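Local structure of lysyl-trna-dependent l-ysyl-phosphatidylgycerol synthase (Bacillus licheniformis, 4V36) at residues N141-R145 against E146-F150; F245-G248 against K249-Y253. The protein transfers lysine from lysyl-tRNA to phosphatidylglycerol, a lipid modification linked to bacterial resistance. All coordinates share one frame; numbering follows the deposited sequence.

Contact 1 (N141-R145 against E146-F150); sequences NRFER and EGYTF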
loop_
_atom_site.group_PDB
_atom_site.type_symbol
_atom_site.label_atom_id
_atom_site.label_comp_id
_atom_site.label_asym_id
_atom_site.label_seq_id
_atom_site.Cartn_x
_atom_site.Cartn_y
_atom_site.Cartn_z
ATOM N N ASN A 141 25.371 11.755 0.907
ATOM C CA ASN A 141 26.667 12.209 0.415
ATOM C C ASN A 141 27.503 11.071 -0.156
ATOM O O ASN A 141 28.205 11.247 -1.150
ATOM C CB ASN A 141 27.441 12.915 1.529
ATOM C CG ASN A 141 26.812 14.234 1.929
ATOM O OD1 ASN A 141 26.202 14.920 1.108
ATOM N ND2 ASN A 141 26.959 14.598 3.199
ATOM N N ARG A 142 27.422 9.903 0.473
ATOM C CA ARG A 142 28.173 8.739 0.016
ATOM C C ARG A 142 27.672 8.260 -1.345
ATOM O O ARG A 142 28.467 7.972 -2.241
ATOM C CB ARG A 142 28.089 7.610 1.043
ATOM C CG ARG A 142 28.746 6.312 0.600
ATOM C CD ARG A 142 29.012 5.396 1.786
ATOM N NE ARG A 142 27.834 5.224 2.632
ATOM C CZ ARG A 142 26.941 4.250 2.486
ATOM N NH1 ARG A 142 27.086 3.352 1.522
ATOM N NH2 ARG A 142 25.901 4.174 3.305
ATOM N N PHE A 143 26.353 8.183 -1.495
ATOM C CA PHE A 143 25.749 7.807 -2.767
ATOM C C PHE A 143 26.055 8.845 -3.841
ATOM O O PHE A 143 26.269 8.505 -5.005
ATOM C CB PHE A 143 24.235 7.628 -2.616
ATOM C CG PHE A 143 23.826 6.255 -2.160
ATOM C CD1 PHE A 143 23.903 5.899 -0.822
ATOM C CD2 PHE A 143 23.359 5.319 -3.070
ATOM C CE1 PHE A 143 23.526 4.636 -0.402
ATOM C CE2 PHE A 143 22.981 4.055 -2.656
ATOM C CZ PHE A 143 23.064 3.713 -1.320
ATOM N N GLU A 144 26.074 10.114 -3.444
ATOM C CA GLU A 144 26.415 11.196 -4.362
ATOM C C GLU A 144 27.890 11.138 -4.737
ATOM O O GLU A 144 28.262 11.437 -5.870
ATOM C CB GLU A 144 26.081 12.555 -3.745
ATOM C CG GLU A 144 24.596 12.869 -3.696
ATOM C CD GLU A 144 24.003 13.092 -5.073
ATOM O OE1 GLU A 144 24.230 14.175 -5.650
ATOM O OE2 GLU A 144 23.313 12.181 -5.578
ATOM N N ARG A 145 28.725 10.751 -3.778
ATOM C CA ARG A 145 30.163 10.656 -4.002
ATOM C C ARG A 145 30.492 9.525 -4.968
ATOM O O ARG A 145 31.272 9.700 -5.903
ATOM C CB ARG A 145 30.900 10.446 -2.678
ATOM C CG ARG A 145 32.413 10.568 -2.776
ATOM C CD ARG A 145 33.094 10.188 -1.466
ATOM N NE ARG A 145 32.459 10.815 -0.308
ATOM C CZ ARG A 145 31.748 10.157 0.602
ATOM N NH1 ARG A 145 31.581 8.845 0.495
ATOM N NH2 ARG A 145 31.204 10.807 1.622
ATOM N N GLU A 146 29.883 8.365 -4.739
ATOM C CA GLU A 146 30.165 7.178 -5.540
ATOM C C GLU A 146 29.492 7.237 -6.912
ATOM O O GLU A 146 29.639 6.323 -7.722
ATOM C CB GLU A 146 29.732 5.919 -4.788
ATOM C CG GLU A 146 30.485 5.706 -3.483
ATOM C CD GLU A 146 30.074 4.436 -2.764
ATOM O OE1 GLU A 146 29.329 3.628 -3.357
ATOM O OE2 GLU A 146 30.496 4.246 -1.604
ATOM N N GLY A 147 28.754 8.314 -7.163
ATOM C CA GLY A 147 28.245 8.599 -8.492
ATOM C C GLY A 147 26.949 7.913 -8.879
ATOM O O GLY A 147 26.747 7.582 -10.046
ATOM N N TYR A 148 26.067 7.703 -7.909
ATOM C CA TYR A 148 24.754 7.139 -8.198
ATOM C C TYR A 148 23.789 8.235 -8.634
ATOM O O TYR A 148 23.797 9.336 -8.083
ATOM C CB TYR A 148 24.204 6.389 -6.981
ATOM C CG TYR A 148 24.894 5.068 -6.730
ATOM C CD1 TYR A 148 26.052 5.002 -5.966
ATOM C CD2 TYR A 148 24.395 3.889 -7.268
ATOM C CE1 TYR A 148 26.689 3.797 -5.739
ATOM C CE2 TYR A 148 25.026 2.680 -7.046
ATOM C CZ TYR A 148 26.173 2.639 -6.282
ATOM O OH TYR A 148 26.804 1.438 -6.061
ATOM N N THR A 149 22.963 7.930 -9.630
ATOM C CA THR A 149 22.022 8.908 -10.163
ATOM C C THR A 149 20.584 8.409 -10.077
ATOM O O THR A 149 20.313 7.224 -10.271
ATOM C CB THR A 149 22.351 9.266 -11.624
ATOM O OG1 THR A 149 22.460 8.065 -12.398
ATOM C CG2 THR A 149 23.664 10.031 -11.701
ATOM N N PHE A 150 19.669 9.328 -9.786
ATOM C CA PHE A 150 18.261 8.997 -9.599
ATOM C C PHE A 150 17.421 9.522 -10.760
ATOM O O PHE A 150 17.491 10.703 -11.099
ATOM C CB PHE A 150 17.765 9.570 -8.271
ATOM C CG PHE A 150 16.334 9.249 -7.961
ATOM C CD1 PHE A 150 15.978 8.004 -7.473
ATOM C CD2 PHE A 150 15.345 10.201 -8.141
ATOM C CE1 PHE A 150 14.662 7.710 -7.181
ATOM C CE2 PHE A 150 14.027 9.911 -7.851
ATOM C CZ PHE A 150 13.687 8.665 -7.369
HETATM O O HOH W 1 29.377 2.274 -0.498
HETATM O O HOH W 2 26.113 11.006 -8.050
#

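Contact 2 (F245-G248 against K249-Y253); sequences FQWG and KEQGY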
loop_
_atom_site.group_PDB
_atom_site.type_symbol
_atom_site.label_atom_id
_atom_site.label_comp_id
_atom_site.label_asym_id
_atom_site.label_seq_id
_atom_site.Cartn_x
_atom_site.Cartn_y
_atom_site.Cartn_z
ATOM N N PHE A 245 12.102 11.949 -1.857
ATOM C CA PHE A 245 11.592 13.154 -1.207
ATOM C C PHE A 245 12.104 14.410 -1.906
ATOM O O PHE A 245 11.403 15.420 -1.975
ATOM C CB PHE A 245 11.981 13.180 0.273
ATOM C CG PHE A 245 11.345 12.088 1.091
ATOM C CD1 PHE A 245 10.308 11.325 0.576
ATOM C CD2 PHE A 245 11.785 11.826 2.378
ATOM C CE1 PHE A 245 9.728 10.322 1.328
ATOM C CE2 PHE A 245 11.208 10.825 3.134
ATOM C CZ PHE A 245 10.176 10.073 2.609
ATOM N N GLN A 246 13.327 14.341 -2.422
ATOM C CA GLN A 246 13.901 15.448 -3.177
ATOM C C GLN A 246 13.135 15.668 -4.475
ATOM O O GLN A 246 12.812 16.800 -4.836
ATOM C CB GLN A 246 15.378 15.190 -3.479
ATOM C CG GLN A 246 16.014 16.239 -4.378
ATOM C CD GLN A 246 17.454 15.918 -4.722
ATOM O OE1 GLN A 246 17.969 14.858 -4.366
ATOM N NE2 GLN A 246 18.115 16.834 -5.420
ATOM N N TRP A 247 12.847 14.573 -5.170
ATOM C CA TRP A 247 12.111 14.627 -6.426
ATOM C C TRP A 247 10.671 15.080 -6.208
ATOM O O TRP A 247 10.141 15.879 -6.980
ATOM C CB TRP A 247 12.137 13.261 -7.114
ATOM C CG TRP A 247 11.358 13.212 -8.391
ATOM C CD1 TRP A 247 11.809 13.534 -9.639
ATOM C CD2 TRP A 247 9.993 12.812 -8.548
ATOM N NE1 TRP A 247 10.806 13.360 -10.562
ATOM C CE2 TRP A 247 9.682 12.918 -9.918
ATOM C CE3 TRP A 247 9.003 12.375 -7.662
ATOM C CZ2 TRP A 247 8.422 12.604 -10.423
ATOM C CZ3 TRP A 247 7.754 12.064 -8.165
ATOM C CH2 TRP A 247 7.474 12.180 -9.532
ATOM N N GLY A 248 10.045 14.566 -5.153
ATOM C CA GLY A 248 8.672 14.911 -4.832
ATOM C C GLY A 248 8.505 16.379 -4.491
ATOM O O GLY A 248 7.539 17.018 -4.908
ATOM N N LYS A 249 9.451 16.914 -3.726
ATOM C CA LYS A 249 9.438 18.325 -3.363
ATOM C C LYS A 249 9.656 19.194 -4.597
ATOM O O LYS A 249 9.086 20.278 -4.717
ATOM C CB LYS A 249 10.509 18.617 -2.308
ATOM C CG LYS A 249 10.554 20.063 -1.837
ATOM C CD LYS A 249 11.656 20.270 -0.810
ATOM C CE LYS A 249 11.700 21.709 -0.325
ATOM N NZ LYS A 249 10.424 22.114 0.325
ATOM N N GLU A 250 10.479 18.698 -5.515
ATOM C CA GLU A 250 10.794 19.418 -6.742
ATOM C C GLU A 250 9.590 19.484 -7.677
ATOM O O GLU A 250 9.395 20.475 -8.380
ATOM C CB GLU A 250 11.978 18.757 -7.454
ATOM C CG GLU A 250 12.450 19.482 -8.705
ATOM C CD GLU A 250 13.156 20.791 -8.396
ATOM O OE1 GLU A 250 13.547 21.001 -7.228
ATOM O OE2 GLU A 250 13.322 21.610 -9.325
ATOM N N GLN A 251 8.783 18.428 -7.682
ATOM C CA GLN A 251 7.617 18.367 -8.555
ATOM C C GLN A 251 6.454 19.183 -8.003
ATOM O O GLN A 251 5.539 19.550 -8.739
ATOM C CB GLN A 251 7.184 16.915 -8.770
ATOM C CG GLN A 251 8.201 16.071 -9.519
ATOM C CD GLN A 251 8.477 16.592 -10.915
ATOM O OE1 GLN A 251 7.580 17.099 -11.591
ATOM N NE2 GLN A 251 9.725 16.475 -11.355
ATOM N N GLY A 252 6.490 19.464 -6.704
ATOM C CA GLY A 252 5.465 20.278 -6.079
ATOM C C GLY A 252 4.534 19.497 -5.173
ATOM O O GLY A 252 3.469 19.986 -4.797
ATOM N N TYR A 253 4.931 18.278 -4.820
ATOM C CA TYR A 253 4.138 17.460 -3.911
ATOM C C TYR A 253 4.367 17.892 -2.467
ATOM O O TYR A 253 5.462 18.321 -2.105
ATOM C CB TYR A 253 4.467 15.978 -4.085
ATOM C CG TYR A 253 4.123 15.435 -5.453
ATOM C CD1 TYR A 253 2.802 15.325 -5.865
ATOM C CD2 TYR A 253 5.119 15.028 -6.331
ATOM C CE1 TYR A 253 2.483 14.830 -7.116
ATOM C CE2 TYR A 253 4.808 14.529 -7.583
ATOM C CZ TYR A 253 3.489 14.431 -7.969
ATOM O OH TYR A 253 3.175 13.936 -9.215
#

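Contact 1 (N141-R145 against E146-F150)
Arg142 and Phe143 meet Glu146 and Tyr148 in a local contact at the C-terminal end of helix 134-145, on the protein surface, where the chain turns into strand 149-153. A helical bond runs from Glu146 N to Arg142 O, 2.9 Å. Gly147 then leaves the helix with positive phi. Tyr148 N reaches back to Phe143 O at 3.0 Å, nearly along the C=O axis, with an N-H...O angle of 165°. The same Phe143 O lies at the edge of the Tyr148 ring, near its plane. The two rings cross at an oblique angle, planes 54° apart, and touch through Phe143 CD2 and Tyr148 CD1 at 4.0 Å. Arg142 and Glu146 run side by side in the same direction. Arg142 CG, anti to the backbone N (chi1 175°), lies 3.5 Å from Glu146 OE2. Their charged groups do not touch; one water bridges them, accepting from Arg142 NH1 and donating to Glu146 OE2. A second water donates to Glu144 O and Tyr148 O. Arg142 NH2 also binds Lys234 O, and Glu144 OE2 binds Tyr243 OH. Phe143 packs on Ala239 and Tyr243 of helix 236-251 and on Leu199 of strand 196-200, while Tyr148 touches Val207 of strand 206-213.

Contact 2 (F245-G248 against K249-Y253)
The indole of Trp247 lies over the side chain of Gln251, one helical turn further on. Gln251 CG sits beneath one ring face in a CH-pi contact, 3.6 Å from the centroid of the six-membered ring and 18° off its normal. A bend at chi2 (-61°) turns the Gln251 amide along the indole, with the two planes 33° apart. Its NE2 comes within 3.4 Å of Trp247 NE1, but both are donors and do not bond. Trp247 also meets Tyr253: Trp247 CZ3 lies 3.9 Å from Tyr253 CE2, and the two rings meet obliquely. The Tyr253 ring turns an edge to Gly248 CA, in its plane. A Schellman motif sets Tyr253 in this place. Tyr253 N bonds to Gly248 O at 2.9 Å, and a weak bond runs from Gly252 N to Lys249 O. Gly252, with positive phi, is the C-prime residue. This ends helix 236-251, the crossover of a beta-alpha-beta unit between strands 220-228 and 255-261. Trp247 and Tyr253 both pack on Ile221 of strand 220-228, Trp247 also on Val152 of strand 149-153, and Phe245 stands edge-to-face with Phe256 of strand 255-261.

Contact 1 comes first along the chain, and contact 2 follows about a hundred residues later. Their centres are 18 Å apart, on the same side of the chain's centre. Each lies at the C-terminal end of a helix, and each has a positive-phi glycine there. Contact 1 leads into strand 149-153, an outermost strand of the mixed sheet; contact 2 closes the helix before strand 255-261, further inside that sheet. The contacts touch directly, as Phe150 CE2 packs on Trp247 CB at 3.9 Å. Helix 236-251 also packs on Phe143 of contact 1, so both helix ends lie near the sheet's 149-153 edge. Strand 220-228, touched by contact 2, carries Asp224 to Arg227 of the lysine amide pocket.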